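Local coordinates for CRISPR-associated protein, Cse1 family (Acidimicrobium ferrooxidans, PDB 4H3T) that probably serves as the large Cse1 subunit of a type I-E CRISPR Cascade complex, which in relatives takes part in recognising invading DNA, at residues R167-S172 with W260-I265; R246-P251 with A285-D290. The protein carries 1 engineered substitution. One frame throughout, in Å; residues are numbered along the deposited sequence.

Contact 1: R167-S172 with W260-I265; sequences RHAFGS and WQGRRI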
loop_
_atom_site.group_PDB
_atom_site.type_symbol
_atom_site.label_atom_id
_atom_site.label_comp_id
_atom_site.label_asym_id
_atom_site.label_seq_id
_atom_site.Cartn_x
_atom_site.Cartn_y
_atom_site.Cartn_z
ATOM N N ARG A 167 -7.744 -4.361 -11.943
ATOM C CA ARG A 167 -9.161 -4.450 -11.613
ATOM C C ARG A 167 -9.514 -5.736 -10.878
ATOM O O ARG A 167 -10.432 -5.726 -10.082
ATOM C CB ARG A 167 -10.014 -4.276 -12.875
ATOM C CG ARG A 167 -11.477 -4.119 -12.583
ATOM C CD ARG A 167 -11.818 -3.041 -11.577
ATOM N NE ARG A 167 -13.157 -2.549 -11.847
ATOM C CZ ARG A 167 -13.458 -1.557 -12.661
ATOM N NH1 ARG A 167 -14.734 -1.258 -12.914
ATOM N NH2 ARG A 167 -12.497 -0.876 -13.271
ATOM N N HIS A 168 -8.837 -6.835 -11.158
ATOM C CA HIS A 168 -9.096 -8.071 -10.423
ATOM C C HIS A 168 -8.788 -7.953 -8.935
ATOM O O HIS A 168 -9.428 -8.628 -8.107
ATOM C CB HIS A 168 -8.259 -9.205 -10.963
ATOM C CG HIS A 168 -8.825 -9.882 -12.152
ATOM N ND1 HIS A 168 -9.912 -10.700 -12.046
ATOM C CD2 HIS A 168 -8.490 -9.753 -13.464
ATOM C CE1 HIS A 168 -10.135 -11.153 -13.274
ATOM N NE2 HIS A 168 -9.327 -10.571 -14.164
ATOM N N ALA A 169 -7.860 -7.058 -8.575
ATOM C CA ALA A 169 -7.371 -6.857 -7.200
ATOM C C ALA A 169 -8.024 -5.674 -6.476
ATOM O O ALA A 169 -8.070 -5.687 -5.264
ATOM C CB ALA A 169 -5.838 -6.625 -7.268
ATOM N N PHE A 170 -8.386 -4.588 -7.191
ATOM C CA PHE A 170 -8.815 -3.338 -6.573
ATOM C C PHE A 170 -10.238 -2.918 -6.968
ATOM O O PHE A 170 -10.612 -1.819 -6.689
ATOM C CB PHE A 170 -7.836 -2.198 -6.960
ATOM C CG PHE A 170 -6.582 -2.160 -6.131
ATOM C CD1 PHE A 170 -6.579 -1.544 -4.901
ATOM C CD2 PHE A 170 -5.379 -2.660 -6.625
ATOM C CE1 PHE A 170 -5.406 -1.451 -4.133
ATOM C CE2 PHE A 170 -4.186 -2.541 -5.861
ATOM C CZ PHE A 170 -4.225 -1.932 -4.622
ATOM N N GLY A 171 -11.040 -3.795 -7.513
ATOM C CA GLY A 171 -12.389 -3.413 -7.894
ATOM C C GLY A 171 -13.318 -3.081 -6.717
ATOM O O GLY A 171 -13.033 -3.363 -5.553
ATOM N N SER A 172 -14.425 -2.422 -7.009
ATOM C CA SER A 172 -15.384 -2.040 -5.974
ATOM C C SER A 172 -16.671 -2.886 -6.148
ATOM O O SER A 172 -16.784 -3.672 -7.109
ATOM C CB SER A 172 -15.691 -0.547 -6.100
ATOM O OG SER A 172 -16.577 -0.320 -7.188
ATOM N N TRP A 260 -5.155 -13.667 -8.255
ATOM C CA TRP A 260 -6.542 -14.012 -7.992
ATOM C C TRP A 260 -7.496 -13.410 -8.997
ATOM O O TRP A 260 -7.471 -12.201 -9.218
ATOM C CB TRP A 260 -6.928 -13.529 -6.567
ATOM C CG TRP A 260 -8.161 -14.155 -6.027
ATOM C CD1 TRP A 260 -9.386 -13.577 -5.887
ATOM C CD2 TRP A 260 -8.268 -15.469 -5.480
ATOM N NE1 TRP A 260 -10.244 -14.443 -5.259
ATOM C CE2 TRP A 260 -9.583 -15.615 -4.992
ATOM C CE3 TRP A 260 -7.357 -16.502 -5.257
ATOM C CZ2 TRP A 260 -9.989 -16.740 -4.275
ATOM C CZ3 TRP A 260 -7.762 -17.610 -4.538
ATOM C CH2 TRP A 260 -9.074 -17.735 -4.086
ATOM N N GLN A 261 -8.329 -14.239 -9.581
ATOM C CA GLN A 261 -9.394 -13.794 -10.466
ATOM C C GLN A 261 -10.565 -13.361 -9.618
ATOM O O GLN A 261 -11.626 -14.015 -9.569
ATOM C CB GLN A 261 -9.744 -14.899 -11.477
ATOM C CG GLN A 261 -8.534 -15.388 -12.268
ATOM C CD GLN A 261 -7.972 -14.323 -13.165
ATOM O OE1 GLN A 261 -8.498 -14.048 -14.228
ATOM N NE2 GLN A 261 -6.938 -13.667 -12.721
ATOM N N GLY A 262 -10.440 -12.135 -9.099
ATOM C CA GLY A 262 -11.476 -11.509 -8.282
ATOM C C GLY A 262 -12.643 -10.973 -9.079
ATOM O O GLY A 262 -13.682 -10.642 -8.509
ATOM N N ARG A 263 -12.465 -10.848 -10.394
ATOM C CA ARG A 263 -13.498 -10.416 -11.327
ATOM C C ARG A 263 -13.578 -11.422 -12.503
ATOM O O ARG A 263 -12.851 -12.422 -12.535
ATOM C CB ARG A 263 -13.202 -8.968 -11.823
ATOM C CG ARG A 263 -13.216 -7.892 -10.683
ATOM C CD ARG A 263 -14.604 -7.652 -10.258
ATOM N NE ARG A 263 -14.748 -6.650 -9.184
ATOM C CZ ARG A 263 -14.741 -6.890 -7.873
ATOM N NH1 ARG A 263 -14.493 -8.107 -7.411
ATOM N NH2 ARG A 263 -14.974 -5.914 -7.018
ATOM N N ARG A 264 -14.589 -11.232 -13.322
ATOM C CA ARG A 264 -14.805 -11.894 -14.588
ATOM C C ARG A 264 -14.863 -10.771 -15.625
ATOM O O ARG A 264 -15.784 -9.923 -15.618
ATOM C CB ARG A 264 -16.053 -12.767 -14.602
ATOM C CG ARG A 264 -15.962 -13.961 -13.666
ATOM C CD ARG A 264 -14.815 -14.926 -13.971
ATOM N NE ARG A 264 -14.880 -16.067 -13.064
ATOM C CZ ARG A 264 -14.269 -16.186 -11.906
ATOM N NH1 ARG A 264 -13.383 -15.284 -11.522
ATOM N NH2 ARG A 264 -14.456 -17.275 -11.158
ATOM N N ILE A 265 -13.850 -10.732 -16.467
ATOM C CA ILE A 265 -13.667 -9.619 -17.401
ATOM C C ILE A 265 -13.430 -10.113 -18.806
ATOM O O ILE A 265 -12.760 -11.109 -19.022
ATOM C CB ILE A 265 -12.479 -8.725 -16.920
ATOM C CG1 ILE A 265 -12.711 -8.204 -15.455
ATOM C CG2 ILE A 265 -12.232 -7.583 -17.887
ATOM C CD1 ILE A 265 -11.593 -7.368 -14.901
#

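Contact 2: R246-P251 with A285-D290; sequences RVMRAP and AGDEVD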
loop_
_atom_site.group_PDB
_atom_site.type_symbol
_atom_site.label_atom_id
_atom_site.label_comp_id
_atom_site.label_asym_id
_atom_site.label_seq_id
_atom_site.Cartn_x
_atom_site.Cartn_y
_atom_site.Cartn_z
ATOM N N ARG A 246 -18.707 -18.125 -10.074
ATOM C CA ARG A 246 -17.690 -17.700 -9.097
ATOM C C ARG A 246 -17.939 -18.358 -7.752
ATOM O O ARG A 246 -19.027 -18.869 -7.479
ATOM C CB ARG A 246 -17.703 -16.170 -8.970
ATOM C CG ARG A 246 -18.918 -15.603 -8.204
ATOM C CD ARG A 246 -19.210 -14.178 -8.576
ATOM N NE ARG A 246 -20.140 -13.528 -7.646
ATOM C CZ ARG A 246 -19.843 -12.924 -6.506
ATOM N NH1 ARG A 246 -20.798 -12.366 -5.784
ATOM N NH2 ARG A 246 -18.574 -12.844 -6.087
ATOM N N VAL A 247 -16.934 -18.343 -6.920
ATOM C CA VAL A 247 -16.965 -19.004 -5.606
ATOM C C VAL A 247 -16.248 -18.163 -4.596
ATOM O O VAL A 247 -15.467 -17.270 -4.963
ATOM C CB VAL A 247 -16.289 -20.450 -5.636
ATOM C CG1 VAL A 247 -17.000 -21.426 -6.575
ATOM C CG2 VAL A 247 -14.820 -20.386 -5.967
HETATM N N MSE A 248 -16.429 -18.525 -3.330
HETATM C CA MSE A 248 -15.562 -18.105 -2.230
HETATM C C MSE A 248 -14.633 -19.311 -2.021
HETATM O O MSE A 248 -15.143 -20.413 -1.885
HETATM C CB MSE A 248 -16.259 -17.726 -0.932
HETATM C CG MSE A 248 -15.184 -17.441 0.168
HETATM SE SE MSE A 248 -15.865 -16.918 1.840
HETATM C CE MSE A 248 -16.275 -15.079 1.356
ATOM N N ARG A 249 -13.318 -19.103 -2.003
ATOM C CA ARG A 249 -12.310 -20.163 -1.941
ATOM C C ARG A 249 -11.104 -19.686 -1.167
ATOM O O ARG A 249 -10.690 -18.527 -1.300
ATOM C CB ARG A 249 -11.885 -20.482 -3.420
ATOM C CG ARG A 249 -10.831 -21.497 -3.617
ATOM C CD ARG A 249 -10.782 -21.973 -5.070
ATOM N NE ARG A 249 -10.130 -21.048 -6.005
ATOM C CZ ARG A 249 -8.811 -20.857 -6.069
ATOM N NH1 ARG A 249 -8.005 -21.463 -5.211
ATOM N NH2 ARG A 249 -8.295 -20.020 -6.961
ATOM N N ALA A 250 -10.457 -20.613 -0.478
ATOM C CA ALA A 250 -9.185 -20.376 0.191
ATOM C C ALA A 250 -8.070 -20.428 -0.840
ATOM O O ALA A 250 -7.973 -21.404 -1.560
ATOM C CB ALA A 250 -8.943 -21.427 1.281
ATOM N N PRO A 251 -7.139 -19.467 -0.884
ATOM C CA PRO A 251 -6.020 -19.596 -1.851
ATOM C C PRO A 251 -5.079 -20.755 -1.493
ATOM O O PRO A 251 -4.911 -21.031 -0.327
ATOM C CB PRO A 251 -5.338 -18.224 -1.825
ATOM C CG PRO A 251 -5.886 -17.514 -0.639
ATOM C CD PRO A 251 -7.082 -18.229 -0.106
ATOM N N ALA A 285 -18.644 -9.803 -11.477
ATOM C CA ALA A 285 -18.126 -10.334 -10.219
ATOM C C ALA A 285 -17.328 -11.597 -10.391
ATOM O O ALA A 285 -17.672 -12.433 -11.207
ATOM C CB ALA A 285 -19.290 -10.609 -9.289
ATOM N N GLY A 286 -16.273 -11.751 -9.613
ATOM C CA GLY A 286 -15.481 -12.988 -9.641
ATOM C C GLY A 286 -15.352 -13.608 -8.260
ATOM O O GLY A 286 -16.239 -13.505 -7.397
ATOM N N ASP A 287 -14.267 -14.342 -8.072
ATOM C CA ASP A 287 -14.093 -15.112 -6.878
ATOM C C ASP A 287 -13.733 -14.287 -5.661
ATOM O O ASP A 287 -12.986 -13.330 -5.733
ATOM C CB ASP A 287 -12.999 -16.173 -7.064
ATOM C CG ASP A 287 -13.282 -17.230 -8.105
ATOM O OD1 ASP A 287 -14.467 -17.634 -8.241
ATOM O OD2 ASP A 287 -12.316 -17.634 -8.827
ATOM N N GLU A 288 -14.219 -14.708 -4.508
ATOM C CA GLU A 288 -13.941 -14.017 -3.254
ATOM C C GLU A 288 -12.889 -14.795 -2.474
ATOM O O GLU A 288 -12.950 -16.023 -2.437
ATOM C CB GLU A 288 -15.218 -13.926 -2.410
ATOM C CG GLU A 288 -16.425 -13.277 -3.109
ATOM C CD GLU A 288 -16.338 -11.802 -3.440
ATOM O OE1 GLU A 288 -15.272 -11.207 -3.162
ATOM O OE2 GLU A 288 -17.342 -11.231 -3.939
ATOM N N VAL A 289 -11.924 -14.100 -1.879
ATOM C CA VAL A 289 -10.881 -14.717 -1.096
ATOM C C VAL A 289 -11.432 -15.015 0.301
ATOM O O VAL A 289 -11.967 -14.124 0.974
ATOM C CB VAL A 289 -9.611 -13.826 -0.993
ATOM C CG1 VAL A 289 -8.565 -14.476 -0.112
ATOM C CG2 VAL A 289 -9.015 -13.520 -2.355
ATOM N N ASP A 290 -11.240 -16.243 0.748
ATOM C CA ASP A 290 -11.514 -16.656 2.135
ATOM C C ASP A 290 -10.521 -15.896 3.034
ATOM O O ASP A 290 -9.310 -16.099 2.951
ATOM C CB ASP A 290 -11.363 -18.167 2.249
ATOM C CG ASP A 290 -11.688 -18.710 3.628
ATOM O OD1 ASP A 290 -11.211 -18.131 4.615
ATOM O OD2 ASP A 290 -12.385 -19.737 3.709
HETATM O O HOH W 1 -19.852 -11.516 -3.151
HETATM O O HOH W 2 -9.639 -17.448 -7.884
HETATM O O HOH W 3 -11.325 -20.402 -8.684
#

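Contact 1: R167-S172 with W260-I265
A buried packing contact brings the C-terminal end of helix 157-170 against the start of strand 263-272; His168 has more of its surface covered by the other segment than any other residue here. Its ring is held at both nitrogens: the backbone N of Arg263 donates to ND1 of His168 at 3.0 Å, and NE2 is hydrogen-bonded to the carbonyl O of Phe112. The N of Gly262 also lies 3.3 Å from His168 ND1, but the angle is too poor for a bond. One face of the imidazole carries a CH-pi contact from Ile265, whose CD1 sits 4.2 Å from the ring centroid; CD of Gln261 lies over the opposite face, its NE2 hydrogen-bonded to the O of Thr259.

The chain reaches the strand through an inverse gamma turn centred on Gln261. Directly after it comes Gly262, where the two backbones are closest, 4.7 Å from its CA to the CA of His168. A CB here would clash with the carbonyl of His168; instead the CA of Gly262 makes a CA-H...O contact to His168 O at 3.5 Å.

Arg263 leads off the strand and points toward the helix. Its aliphatic part reaches the last turn, CG lying 3.6 Å from the O of Arg167, and its guanidinium goes on to the loop beyond the helix, where NH2 donates to Ser172 O at 2.9 Å. Gly171 leaves room for this group, since a CB there would run into Arg263 NE. Asp175, in the same loop, forms salt bridges with both Arg263 and Arg167.

Contact 2: R246-P251 with A285-D290
Arg246 and Glu288 bury more surface here than any other residues. NH2 of Arg246 forms a salt bridge with Glu288 OE2 at 3.0 Å and also donates to the O of Gly286 at 2.8 Å, while CB of Ala285 lies over one face of the guanidinium. Water 1 joins Arg246 NH1 to Glu288 OE2, and Asp190 pairs with the NE of Arg246. Asp290, next in buried area, has its CB 3.7 Å from the CA of Ala250 and turns its carboxylate to N-cap helix 291-297 at Ala293.

Between these ends run backbone hydrogen bonds, each N donating to the O: Glu288 N to Val247 O at 2.9 Å, Arg249 N to Glu288 O at 3.1 Å, and Asp290 N to Arg249 O at 3.1 Å. The side chain of Asp287 adds a further bond, OD1 accepting from Val247 N at 2.9 Å. Met248, modelled as selenomethionine, pairs with Glu288 and Arg249 with Val289: two parallel beta bridges, a short ladder that adds strand 248-249 to a mixed sheet.

In the fold
The two contacts lie side by side, their centres 10 Å apart, on the same side of the chain's centre. Their segments alternate along the sequence: 167-172, 246-251, 260-265, then 285-290. Strands 263-272 and 275-289 follow each other in the chain and pair antiparallel, so contact 1 packs a helix end against one strand while contact 2 adds a parallel strand to its neighbour. Asp287 ties them directly: its OD1 forms a salt bridge with Arg264 NH2 at 2.9 Å, and its O probably accepts from Trp260 NE1 at 3.0 Å. Trp260 also packs on Val289 and Arg249. Strand 275-289 pairs with both 263-272 and 248-249 in one mixed sheet, joining the helix end to the added strand.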